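Dephospho-CoA kinase (Legionella pneumophila subsp. pneumophila, PDB 4TTQ) probably phosphorylates the 3'-hydroxyl of dephospho-CoA with ATP to form coenzyme A, the last step of that cofactor's biosynthesis. Local coordinates at residues G23-G28 with D153-R158; P104-K109 with H133-L138; L143-L148 with V186-S191. All coordinates share one frame; numbering follows the deposited sequence. Where two conformers were deposited one is given.

Contact 1. Residues G23-G28 with D153-R158. With ATP (adenosine-5'-triphosphate), chain B.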
loop_
_atom_site.group_PDB
_atom_site.type_symbol
_atom_site.label_atom_id
_atom_site.label_comp_id
_atom_site.label_asym_id
_atom_site.label_seq_id
_atom_site.Cartn_x
_atom_site.Cartn_y
_atom_site.Cartn_z
ATOM N N GLY A 23 -1.005 -4.843 -2.659
ATOM C CA GLY A 23 -0.087 -5.723 -3.346
ATOM C C GLY A 23 0.830 -6.441 -2.383
ATOM O O GLY A 23 1.132 -5.950 -1.285
ATOM N N ASN A 24 1.291 -7.610 -2.791
ATOM C CA ASN A 24 2.281 -8.309 -1.988
ATOM C C ASN A 24 3.609 -7.706 -2.421
ATOM O O ASN A 24 3.649 -6.809 -3.277
ATOM C CB ASN A 24 2.182 -9.878 -2.095
ATOM C CG ASN A 24 2.344 -10.444 -3.514
ATOM O OD1 ASN A 24 2.485 -9.738 -4.509
ATOM N ND2 ASN A 24 2.338 -11.763 -3.592
ATOM N N ILE A 25 4.689 -8.121 -1.782
ATOM C CA ILE A 25 5.942 -7.406 -1.934
ATOM C C ILE A 25 6.418 -7.547 -3.364
ATOM O O ILE A 25 6.243 -8.597 -3.966
ATOM C CB ILE A 25 7.022 -7.924 -0.925
ATOM C CG1 ILE A 25 8.299 -7.086 -1.049
ATOM C CG2 ILE A 25 7.284 -9.441 -1.108
ATOM C CD1 ILE A 25 9.289 -7.319 0.071
ATOM N N ALA A 26 6.978 -6.477 -3.924
ATOM C CA ALA A 26 7.532 -6.547 -5.264
ATOM C C ALA A 26 6.536 -7.120 -6.279
ATOM O O ALA A 26 6.930 -7.798 -7.213
ATOM C CB ALA A 26 8.774 -7.392 -5.248
ATOM N N SER A 27 5.249 -6.868 -6.079
ATOM C CA SER A 27 4.204 -7.331 -7.002
ATOM C C SER A 27 4.025 -6.434 -8.207
ATOM O O SER A 27 3.491 -6.854 -9.232
ATOM C CB SER A 27 2.882 -7.390 -6.274
ATOM O OG SER A 27 2.493 -6.082 -5.874
ATOM N N GLY A 28 4.408 -5.174 -8.044
ATOM C CA GLY A 28 4.332 -4.207 -9.110
ATOM C C GLY A 28 3.292 -3.130 -8.851
ATOM O O GLY A 28 2.854 -2.462 -9.800
ATOM N N ASP A 153 13.426 -12.023 -8.483
ATOM C CA ASP A 153 14.209 -11.189 -9.383
ATOM C C ASP A 153 14.116 -9.749 -8.963
ATOM O O ASP A 153 15.097 -9.014 -8.973
ATOM C CB ASP A 153 13.731 -11.324 -10.820
ATOM C CG ASP A 153 13.936 -12.714 -11.378
ATOM O OD1 ASP A 153 15.065 -13.253 -11.270
ATOM O OD2 ASP A 153 12.960 -13.270 -11.924
ATOM N N ARG A 154 12.919 -9.343 -8.579
ATOM C CA ARG A 154 12.702 -7.964 -8.216
ATOM C C ARG A 154 13.423 -7.652 -6.903
ATOM O O ARG A 154 14.100 -6.638 -6.786
ATOM C CB ARG A 154 11.199 -7.684 -8.116
ATOM C CG ARG A 154 10.766 -6.313 -8.620
ATOM C CD ARG A 154 9.949 -6.417 -9.916
ATOM N NE ARG A 154 8.635 -7.022 -9.691
ATOM C CZ ARG A 154 7.914 -7.621 -10.623
ATOM N NH1 ARG A 154 8.353 -7.687 -11.874
ATOM N NH2 ARG A 154 6.737 -8.123 -10.308
ATOM N N ILE A 155 13.294 -8.520 -5.909
ATOM C CA ILE A 155 13.907 -8.241 -4.610
ATOM C C ILE A 155 15.427 -8.244 -4.705
ATOM O O ILE A 155 16.116 -7.522 -3.991
ATOM C CB ILE A 155 13.470 -9.259 -3.553
ATOM C CG1 ILE A 155 12.000 -9.037 -3.231
ATOM C CG2 ILE A 155 14.304 -9.106 -2.250
ATOM C CD1 ILE A 155 11.410 -10.087 -2.345
ATOM N N VAL A 156 15.957 -9.068 -5.590
ATOM C CA VAL A 156 17.389 -9.168 -5.692
ATOM C C VAL A 156 17.923 -7.879 -6.367
ATOM O O VAL A 156 18.932 -7.340 -5.916
ATOM C CB VAL A 156 17.792 -10.490 -6.416
ATOM C CG1 VAL A 156 17.910 -10.330 -7.924
ATOM C CG2 VAL A 156 19.063 -11.035 -5.823
ATOM N N LYS A 157 17.240 -7.340 -7.383
ATOM C CA LYS A 157 17.700 -6.087 -8.012
ATOM C C LYS A 157 17.629 -4.905 -7.044
ATOM O O LYS A 157 18.388 -3.944 -7.155
ATOM C CB LYS A 157 16.876 -5.762 -9.257
ATOM C CG LYS A 157 15.412 -5.457 -8.951
ATOM C CD LYS A 157 14.625 -4.796 -10.082
ATOM C CE LYS A 157 13.444 -4.022 -9.520
ATOM N NZ LYS A 157 13.866 -2.813 -8.814
ATOM N N ARG A 158 16.706 -4.999 -6.092
ATOM C CA ARG A 158 16.372 -3.894 -5.195
ATOM C C ARG A 158 17.063 -3.984 -3.841
ATOM O O ARG A 158 17.276 -2.977 -3.185
ATOM C CB ARG A 158 14.859 -3.862 -4.970
ATOM C CG ARG A 158 14.321 -2.586 -4.371
ATOM C CD ARG A 158 12.817 -2.696 -4.151
ATOM N NE ARG A 158 12.075 -1.585 -4.764
ATOM C CZ ARG A 158 11.210 -1.686 -5.778
ATOM N NH1 ARG A 158 10.931 -2.862 -6.348
ATOM N NH2 ARG A 158 10.608 -0.590 -6.227
HETATM P PG ATP B . 6.976 -2.716 -3.270
HETATM O O1G ATP B . 7.134 -1.549 -2.301
HETATM O O2G ATP B . 7.986 -3.851 -3.232
HETATM O O3G ATP B . 5.538 -3.219 -3.399
HETATM P PB ATP B . 6.270 -2.314 -6.001
HETATM O O1B ATP B . 6.119 -3.777 -6.191
HETATM O O2B ATP B . 5.004 -1.540 -5.792
HETATM O O3B ATP B . 7.277 -2.094 -4.729
HETATM P PA ATP B . 7.078 -1.883 -8.633
HETATM O O1A ATP B . 7.326 -3.354 -8.417
HETATM O O2A ATP B . 5.830 -1.238 -9.206
HETATM O O3A ATP B . 7.113 -1.461 -7.104
HETATM O "O5'" ATP B . 8.392 -1.494 -9.488
HETATM C "C5'" ATP B . 9.452 -2.460 -9.678
HETATM C "C4'" ATP B . 10.073 -2.384 -11.065
HETATM O "O4'" ATP B . 9.576 -3.539 -11.748
HETATM C "C3'" ATP B . 9.751 -1.169 -11.957
HETATM O "O3'" ATP B . 10.932 -0.757 -12.666
HETATM C "C2'" ATP B . 8.694 -1.680 -12.918
HETATM O "O2'" ATP B . 8.615 -0.995 -14.169
HETATM C "C1'" ATP B . 9.133 -3.132 -13.042
HETATM N N9 ATP B . 8.031 -4.000 -13.417
HETATM C C8 ATP B . 6.845 -4.067 -12.791
HETATM N N7 ATP B . 6.047 -4.977 -13.383
HETATM C C5 ATP B . 6.768 -5.493 -14.396
HETATM C C6 ATP B . 6.508 -6.509 -15.411
HETATM N N6 ATP B . 5.264 -7.050 -15.319
HETATM N N1 ATP B . 7.492 -6.788 -16.303
HETATM C C2 ATP B . 8.676 -6.148 -16.271
HETATM N N3 ATP B . 8.978 -5.208 -15.359
HETATM C C4 ATP B . 8.075 -4.851 -14.422
#

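Contact 2. Residues P104-K109 with H133-L138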
loop_
_atom_site.group_PDB
_atom_site.type_symbol
_atom_site.label_atom_id
_atom_site.label_comp_id
_atom_site.label_asym_id
_atom_site.label_seq_id
_atom_site.Cartn_x
_atom_site.Cartn_y
_atom_site.Cartn_z
ATOM N N PRO A 104 -5.837 7.563 12.734
ATOM C CA PRO A 104 -6.712 8.743 12.823
ATOM C C PRO A 104 -6.230 9.872 11.978
ATOM O O PRO A 104 -6.999 10.436 11.220
ATOM C CB PRO A 104 -6.667 9.128 14.298
ATOM C CG PRO A 104 -6.376 7.851 14.985
ATOM C CD PRO A 104 -5.471 7.056 14.066
ATOM N N VAL A 105 -4.956 10.173 12.047
ATOM C CA VAL A 105 -4.472 11.251 11.244
ATOM C C VAL A 105 -4.428 10.890 9.778
ATOM O O VAL A 105 -4.645 11.749 8.936
ATOM C CB VAL A 105 -3.114 11.727 11.680
ATOM C CG1 VAL A 105 -3.266 12.627 12.913
ATOM C CG2 VAL A 105 -2.170 10.566 11.936
ATOM N N ILE A 106 -4.155 9.630 9.447
ATOM C CA ILE A 106 -4.158 9.251 8.039
ATOM C C ILE A 106 -5.572 9.376 7.462
ATOM O O ILE A 106 -5.764 9.893 6.367
ATOM C CB ILE A 106 -3.661 7.828 7.821
ATOM C CG1 ILE A 106 -2.184 7.743 8.174
ATOM C CG2 ILE A 106 -3.825 7.463 6.374
ATOM C CD1 ILE A 106 -1.545 6.369 7.962
ATOM N N ARG A 107 -6.549 8.882 8.206
ATOM C CA ARG A 107 -7.937 8.910 7.773
ATOM C C ARG A 107 -8.362 10.315 7.361
ATOM O O ARG A 107 -8.979 10.494 6.323
ATOM C CB ARG A 107 -8.863 8.395 8.882
ATOM C CG ARG A 107 -10.303 8.132 8.405
ATOM C CD ARG A 107 -11.272 7.831 9.554
ATOM N NE ARG A 107 -12.660 7.674 9.089
ATOM C CZ ARG A 107 -13.294 6.514 8.910
ATOM N NH1 ARG A 107 -12.697 5.351 9.160
ATOM N NH2 ARG A 107 -14.547 6.529 8.489
ATOM N N LYS A 108 -8.017 11.299 8.191
ATOM C CA LYS A 108 -8.421 12.680 7.987
ATOM C C LYS A 108 -7.801 13.243 6.732
ATOM O O LYS A 108 -8.446 13.975 5.971
ATOM C CB LYS A 108 -8.023 13.555 9.189
ATOM C CG LYS A 108 -9.170 13.935 10.101
ATOM C CD LYS A 108 -8.696 14.857 11.215
ATOM C CE LYS A 108 -8.974 14.287 12.614
ATOM N NZ LYS A 108 -7.788 14.412 13.554
ATOM N N LYS A 109 -6.533 12.939 6.530
ATOM C CA LYS A 109 -5.859 13.435 5.350
ATOM C C LYS A 109 -6.485 12.760 4.110
ATOM O O LYS A 109 -6.552 13.373 3.046
ATOM C CB LYS A 109 -4.353 13.188 5.442
ATOM C CG LYS A 109 -3.456 14.455 5.520
ATOM C CD LYS A 109 -3.882 15.439 6.599
ATOM C CE LYS A 109 -2.919 16.617 6.705
ATOM N NZ LYS A 109 -3.351 17.536 7.820
ATOM N N HIS A 133 -11.959 -1.987 8.948
ATOM C CA HIS A 133 -12.606 -1.047 9.866
ATOM C C HIS A 133 -11.999 0.365 9.840
ATOM O O HIS A 133 -12.659 1.307 10.267
ATOM C CB HIS A 133 -12.541 -1.570 11.308
ATOM C CG HIS A 133 -13.473 -2.707 11.598
ATOM N ND1 HIS A 133 -13.321 -3.527 12.698
ATOM C CD2 HIS A 133 -14.581 -3.141 10.954
ATOM C CE1 HIS A 133 -14.287 -4.428 12.709
ATOM N NE2 HIS A 133 -15.065 -4.217 11.662
ATOM N N HIS A 134 -10.751 0.510 9.378
ATOM C CA HIS A 134 -10.102 1.833 9.221
ATOM C C HIS A 134 -10.355 2.376 7.787
ATOM O O HIS A 134 -10.115 3.569 7.484
ATOM C CB HIS A 134 -8.574 1.757 9.502
ATOM C CG HIS A 134 -8.201 1.504 10.942
ATOM N ND1 HIS A 134 -6.909 1.205 11.332
ATOM C CD2 HIS A 134 -8.938 1.516 12.079
ATOM C CE1 HIS A 134 -6.871 1.035 12.643
ATOM N NE2 HIS A 134 -8.090 1.219 13.121
ATOM N N TYR A 135 -10.842 1.475 6.917
ATOM C CA TYR A 135 -11.134 1.784 5.504
ATOM C C TYR A 135 -12.532 1.277 5.070
ATOM O O TYR A 135 -12.669 0.669 3.996
ATOM C CB TYR A 135 -10.034 1.192 4.590
ATOM C CG TYR A 135 -8.630 1.725 4.920
ATOM C CD1 TYR A 135 -8.217 2.990 4.486
ATOM C CD2 TYR A 135 -7.740 0.975 5.700
ATOM C CE1 TYR A 135 -6.945 3.488 4.801
ATOM C CE2 TYR A 135 -6.471 1.463 6.025
ATOM C CZ TYR A 135 -6.073 2.722 5.575
ATOM O OH TYR A 135 -4.804 3.205 5.907
ATOM N N PRO A 136 -13.578 1.580 5.881
ATOM C CA PRO A 136 -14.921 1.034 5.644
ATOM C C PRO A 136 -15.555 1.551 4.332
ATOM O O PRO A 136 -16.498 0.941 3.801
ATOM C CB PRO A 136 -15.731 1.522 6.871
ATOM C CG PRO A 136 -14.829 2.484 7.634
ATOM C CD PRO A 136 -13.630 2.744 6.795
ATOM N N TYR A 137 -15.002 2.651 3.815
ATOM C CA TYR A 137 -15.573 3.390 2.687
ATOM C C TYR A 137 -15.207 2.843 1.299
ATOM O O TYR A 137 -15.604 3.425 0.293
ATOM C CB TYR A 137 -15.142 4.857 2.768
ATOM C CG TYR A 137 -13.673 5.084 3.067
ATOM C CD1 TYR A 137 -13.218 5.134 4.374
ATOM C CD2 TYR A 137 -12.752 5.283 2.056
ATOM C CE1 TYR A 137 -11.889 5.341 4.680
ATOM C CE2 TYR A 137 -11.409 5.487 2.350
ATOM C CZ TYR A 137 -10.989 5.525 3.674
ATOM O OH TYR A 137 -9.665 5.743 3.989
ATOM N N LEU A 138 -14.466 1.738 1.222
ATOM C CA LEU A 138 -14.019 1.265 -0.071
ATOM C C LEU A 138 -15.115 0.521 -0.779
ATOM O O LEU A 138 -15.873 -0.221 -0.172
ATOM C CB LEU A 138 -12.793 0.386 0.066
ATOM C CG LEU A 138 -11.591 1.131 0.623
ATOM C CD1 LEU A 138 -10.546 0.085 0.982
ATOM C CD2 LEU A 138 -11.056 2.147 -0.371
#

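Contact 3. Residues L143-L148 with V186-S191. With ATP (adenosine-5'-triphosphate), chain B.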
loop_
_atom_site.group_PDB
_atom_site.type_symbol
_atom_site.label_atom_id
_atom_site.label_comp_id
_atom_site.label_asym_id
_atom_site.label_seq_id
_atom_site.Cartn_x
_atom_site.Cartn_y
_atom_site.Cartn_z
ATOM N N LEU A 143 -6.091 -6.310 -5.410
ATOM C CA LEU A 143 -4.857 -6.923 -4.917
ATOM C C LEU A 143 -3.985 -7.307 -6.083
ATOM O O LEU A 143 -4.385 -8.051 -6.953
ATOM C CB LEU A 143 -5.184 -8.120 -4.079
ATOM C CG LEU A 143 -4.016 -8.943 -3.578
ATOM C CD1 LEU A 143 -3.147 -8.149 -2.644
ATOM C CD2 LEU A 143 -4.613 -10.087 -2.861
ATOM N N VAL A 144 -2.813 -6.724 -6.125
ATOM C CA VAL A 144 -1.825 -7.032 -7.131
ATOM C C VAL A 144 -0.886 -8.118 -6.597
ATOM O O VAL A 144 -0.494 -8.072 -5.444
ATOM C CB VAL A 144 -1.018 -5.799 -7.483
ATOM C CG1 VAL A 144 -0.032 -6.109 -8.543
ATOM C CG2 VAL A 144 -1.951 -4.705 -7.954
ATOM N N ILE A 145 -0.557 -9.111 -7.424
ATOM C CA ILE A 145 0.402 -10.125 -7.023
ATOM C C ILE A 145 1.276 -10.506 -8.196
ATOM O O ILE A 145 0.891 -10.339 -9.334
ATOM C CB ILE A 145 -0.279 -11.391 -6.471
ATOM C CG1 ILE A 145 -1.193 -12.001 -7.499
ATOM C CG2 ILE A 145 -1.155 -11.116 -5.252
ATOM C CD1 ILE A 145 -1.284 -13.439 -7.277
ATOM N N ALA A 146 2.452 -11.030 -7.893
ATOM C CA ALA A 146 3.432 -11.407 -8.900
ATOM C C ALA A 146 3.948 -12.787 -8.538
ATOM O O ALA A 146 3.927 -13.157 -7.366
ATOM C CB ALA A 146 4.570 -10.403 -8.951
ATOM N N PRO A 147 4.405 -13.558 -9.525
ATOM C CA PRO A 147 4.965 -14.875 -9.166
ATOM C C PRO A 147 6.226 -14.795 -8.330
ATOM O O PRO A 147 6.966 -13.799 -8.366
ATOM C CB PRO A 147 5.263 -15.517 -10.523
ATOM C CG PRO A 147 4.291 -14.863 -11.458
ATOM C CD PRO A 147 4.154 -13.439 -10.969
ATOM N N LEU A 148 6.441 -15.847 -7.550
ATOM C CA LEU A 148 7.624 -15.998 -6.716
ATOM C C LEU A 148 8.912 -15.623 -7.456
ATOM O O LEU A 148 9.665 -14.750 -7.005
ATOM C CB LEU A 148 7.705 -17.445 -6.203
ATOM C CG LEU A 148 8.806 -17.799 -5.176
ATOM C CD1 LEU A 148 8.872 -16.748 -4.119
ATOM C CD2 LEU A 148 8.574 -19.167 -4.520
ATOM N N VAL A 186 -8.134 -9.529 -8.490
ATOM C CA VAL A 186 -6.747 -9.882 -8.283
ATOM C C VAL A 186 -6.005 -9.741 -9.579
ATOM O O VAL A 186 -6.282 -10.424 -10.571
ATOM C CB VAL A 186 -6.644 -11.260 -7.766
ATOM C CG1 VAL A 186 -5.189 -11.607 -7.513
ATOM C CG2 VAL A 186 -7.462 -11.360 -6.476
ATOM N N LEU A 187 -5.075 -8.816 -9.585
ATOM C CA LEU A 187 -4.301 -8.557 -10.768
ATOM C C LEU A 187 -3.051 -9.379 -10.681
ATOM O O LEU A 187 -2.149 -9.065 -9.870
ATOM C CB LEU A 187 -3.965 -7.094 -10.909
ATOM C CG LEU A 187 -3.570 -6.702 -12.334
ATOM C CD1 LEU A 187 -3.565 -5.208 -12.465
ATOM C CD2 LEU A 187 -2.201 -7.172 -12.646
ATOM N N ILE A 188 -2.985 -10.433 -11.519
ATOM C CA ILE A 188 -1.815 -11.276 -11.537
ATOM C C ILE A 188 -0.812 -10.685 -12.497
ATOM O O ILE A 188 -1.002 -10.682 -13.704
ATOM C CB ILE A 188 -2.152 -12.715 -11.904
ATOM C CG1 ILE A 188 -3.277 -13.230 -10.986
ATOM C CG2 ILE A 188 -0.889 -13.598 -11.775
ATOM C CD1 ILE A 188 -3.767 -14.614 -11.387
ATOM N N ASN A 189 0.268 -10.159 -11.930
ATOM C CA ASN A 189 1.276 -9.463 -12.698
ATOM C C ASN A 189 2.336 -10.418 -13.112
ATOM O O ASN A 189 3.360 -10.554 -12.432
ATOM C CB ASN A 189 1.884 -8.319 -11.898
ATOM C CG ASN A 189 2.916 -7.537 -12.691
ATOM O OD1 ASN A 189 2.934 -7.595 -13.909
ATOM N ND2 ASN A 189 3.783 -6.791 -11.994
ATOM N N GLU A 190 2.102 -11.086 -14.237
ATOM C CA GLU A 190 2.887 -12.267 -14.558
ATOM C C GLU A 190 3.443 -12.259 -15.967
ATOM O O GLU A 190 4.135 -13.192 -16.335
ATOM C CB GLU A 190 2.058 -13.543 -14.328
ATOM C CG GLU A 190 0.895 -13.752 -15.305
ATOM C CD GLU A 190 0.105 -15.058 -15.081
ATOM O OE1 GLU A 190 -1.054 -15.113 -15.549
ATOM O OE2 GLU A 190 0.631 -16.025 -14.474
ATOM N N SER A 191 3.168 -11.226 -16.754
ATOM C CA SER A 191 3.842 -11.091 -18.055
ATOM C C SER A 191 4.651 -9.797 -17.973
ATOM O O SER A 191 5.329 -9.590 -16.993
ATOM C CB SER A 191 2.847 -11.086 -19.231
ATOM O OG SER A 191 1.658 -11.796 -18.917
HETATM P PG ATP B . 6.976 -2.716 -3.270
HETATM O O1G ATP B . 7.134 -1.549 -2.301
HETATM O O2G ATP B . 7.986 -3.851 -3.232
HETATM O O3G ATP B . 5.538 -3.219 -3.399
HETATM P PB ATP B . 6.270 -2.314 -6.001
HETATM O O1B ATP B . 6.119 -3.777 -6.191
HETATM O O2B ATP B . 5.004 -1.540 -5.792
HETATM O O3B ATP B . 7.277 -2.094 -4.729
HETATM P PA ATP B . 7.078 -1.883 -8.633
HETATM O O1A ATP B . 7.326 -3.354 -8.417
HETATM O O2A ATP B . 5.830 -1.238 -9.206
HETATM O O3A ATP B . 7.113 -1.461 -7.104
HETATM O "O5'" ATP B . 8.392 -1.494 -9.488
HETATM C "C5'" ATP B . 9.452 -2.460 -9.678
HETATM C "C4'" ATP B . 10.073 -2.384 -11.065
HETATM O "O4'" ATP B . 9.576 -3.539 -11.748
HETATM C "C3'" ATP B . 9.751 -1.169 -11.957
HETATM O "O3'" ATP B . 10.932 -0.757 -12.666
HETATM C "C2'" ATP B . 8.694 -1.680 -12.918
HETATM O "O2'" ATP B . 8.615 -0.995 -14.169
HETATM C "C1'" ATP B . 9.133 -3.132 -13.042
HETATM N N9 ATP B . 8.031 -4.000 -13.417
HETATM C C8 ATP B . 6.845 -4.067 -12.791
HETATM N N7 ATP B . 6.047 -4.977 -13.383
HETATM C C5 ATP B . 6.768 -5.493 -14.396
HETATM C C6 ATP B . 6.508 -6.509 -15.411
HETATM N N6 ATP B . 5.264 -7.050 -15.319
HETATM N N1 ATP B . 7.492 -6.788 -16.303
HETATM C C2 ATP B . 8.676 -6.148 -16.271
HETATM N N3 ATP B . 8.978 -5.208 -15.359
HETATM C C4 ATP B . 8.075 -4.851 -14.422
#

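Contact 1. Residues G23-G28 with D153-R158
Arg154, on helix 148-159, grips the backbone of Ala26 side-on: NE and NH2 both donate to the single oxygen Ala26 O, each at 3.1 Å. The oxygen sits in the guanidinium plane, whereas the two nitrogens approach it from one face of its own carbonyl plane, NE from well above. Bends at chi2 (111°) and chi3 (69°) bring the guanidinium between loop and nucleotide, with ATP C8 and N7 over one of its faces. Nearer the helix, Ala26 CB rests 3.8 Å from Arg154 CB, and Ile155 CG1 adds an apolar contact to the same methyl.

Loop 23-28 belongs to the P-loop (Walker A motif). Two amides turn to the phosphates: Ala26 N donates to ATP O2G and Gly28 N to ATP O1B, both at 2.9 Å. The carbonyls of residues 24 to 26 are taken by protein instead. Asn24 O, the acceptor of the type II turn, takes Ser27 OG at 2.9 Å and, weakly, Ser27 N; Gln151 holds Ile25 O. Arg158 has ATP O3B over one guanidinium face. Two amides facing phosphate and three carbonyls held by side chains probably keep the loop in shape, and Arg158, more than Arg154, may offset triphosphate charge.

Contact 2. Residues P104-K109 with H133-L138
Arg107 and His134 mark the nearest backbone approach, with 7.5 Å between their CA atoms, so the main chains stay apart and side chains bridge the gap. Segment 104-109 is helical, kinked at its start, where the nitrogens of Pro104 and Val105 make no bond to the preceding turn. Segment 133-138 leaves a short 3-10 turn at His133 and His134 and passes into a type I turn from Tyr135 to Leu138, closed by a weak bond from Leu138 N to Tyr135 O.

Arg107 does most of the reaching. With CG anti to the backbone N (chi1 -169°) and the chain extended as far as NE, its guanidinium arrives at the turn. NH1 stands 3.6 Å from Pro136 CD and equally 3.6 Å from His134 O, obliquely in both cases and without a hydrogen bond. His133 O lies near the guanidinium plane at its edge, 4.2 Å from NH1. Two conformers were deposited for this arginine, so these approaches describe one of them. Its charge is paired within its own helix, NE meeting Glu111 in a salt bridge. Deeper in, Tyr135 points its hydroxyl at the helix, OH lying 4.4 Å from Ile106 CG2.

His134 is tied to the same long helix, 92-115, by a ring stack on His103 and a hydrogen bond from ND1 to Glu99. Tyr135 and Tyr137 both rest on Ile110 of that helix, while Tyr137 and Leu138 continue onto Ile124 and Ser18, joining the helix to two neighbouring strands of the sheet, 122-125 and 18-23.

Contact 3. Residues L143-L148 with V186-S191
Leu143 to Ile145 and Val186 to Ile188 pair as neighbouring parallel strands at one border of the five-stranded sheet of the P-loop kinase fold, strand order 2-3-1-4-5. Their bonds follow the parallel pattern, in which one residue reaches two across the gap. Leu187 N donates to Leu143 O at 2.8 Å and Leu187 O receives Ile145 N at 2.9 Å; then Ile145 O takes Asn189 N at 2.7 Å, almost straight on, just past the strand end.

On the sheet face carrying Leu143, Ile145, Val186 and Ile188, Ile145 CG1 packs 4.0 Å from Val186 CG1, the two side chains crossing at a slant. The other face holds Val144 and Leu187, with Leu187 covered by Leu196 and Leu203 of helix 193-213.

Asn189 carries the pairing on to the nucleotide. Its CB lies 3.4 Å from Ile145 O, the last carbonyl of strand 140-145. CG stands anti to the backbone N (chi1 -178°), which sends the amide to the edge of the adenine and brings CG itself near ATP N6. There ND2 donates to ATP N7 over 3.2 Å, nearly straight at 175°, and also to Ser27 O of the phosphate-binding loop. OD1 accepts ATP N6 at 2.8 Å in a weak, bent bond (130°). Both branches thus read the base edge, and Ser191 O takes a further bond from N6, an arrangement consistent with recognition of the adenine amino group. The asparagine thus links base and phosphate loop and probably helps set their relative position.

Beyond the strands, the ring of Pro147, the residue before helix 148-159, lies against residues 189-190: its CD sits 3.3 Å from Asn189 O.

In the fold
Contacts 1 and 3 share the nucleotide end of the sheet, their centres about 11 Å apart, and both touch ATP. They meet through Ser27 with Asn189 and where Asn24 N faces Val144 O, and strand 140-145 of contact 3 runs on into the helix of contact 1. Contact 1 is the buried one, an arginine holding a loop carbonyl; contact 3 is partly buried and rests on regular strand bonds. Contact 2, about 27 Å from contact 1 between centres and across the chain's centre from both, is also partly buried. It touches no nucleotide and has no hydrogen bond across its segments, its arginine and one histidine finding polar partners, Glu111 and Glu99, on helix 92-115.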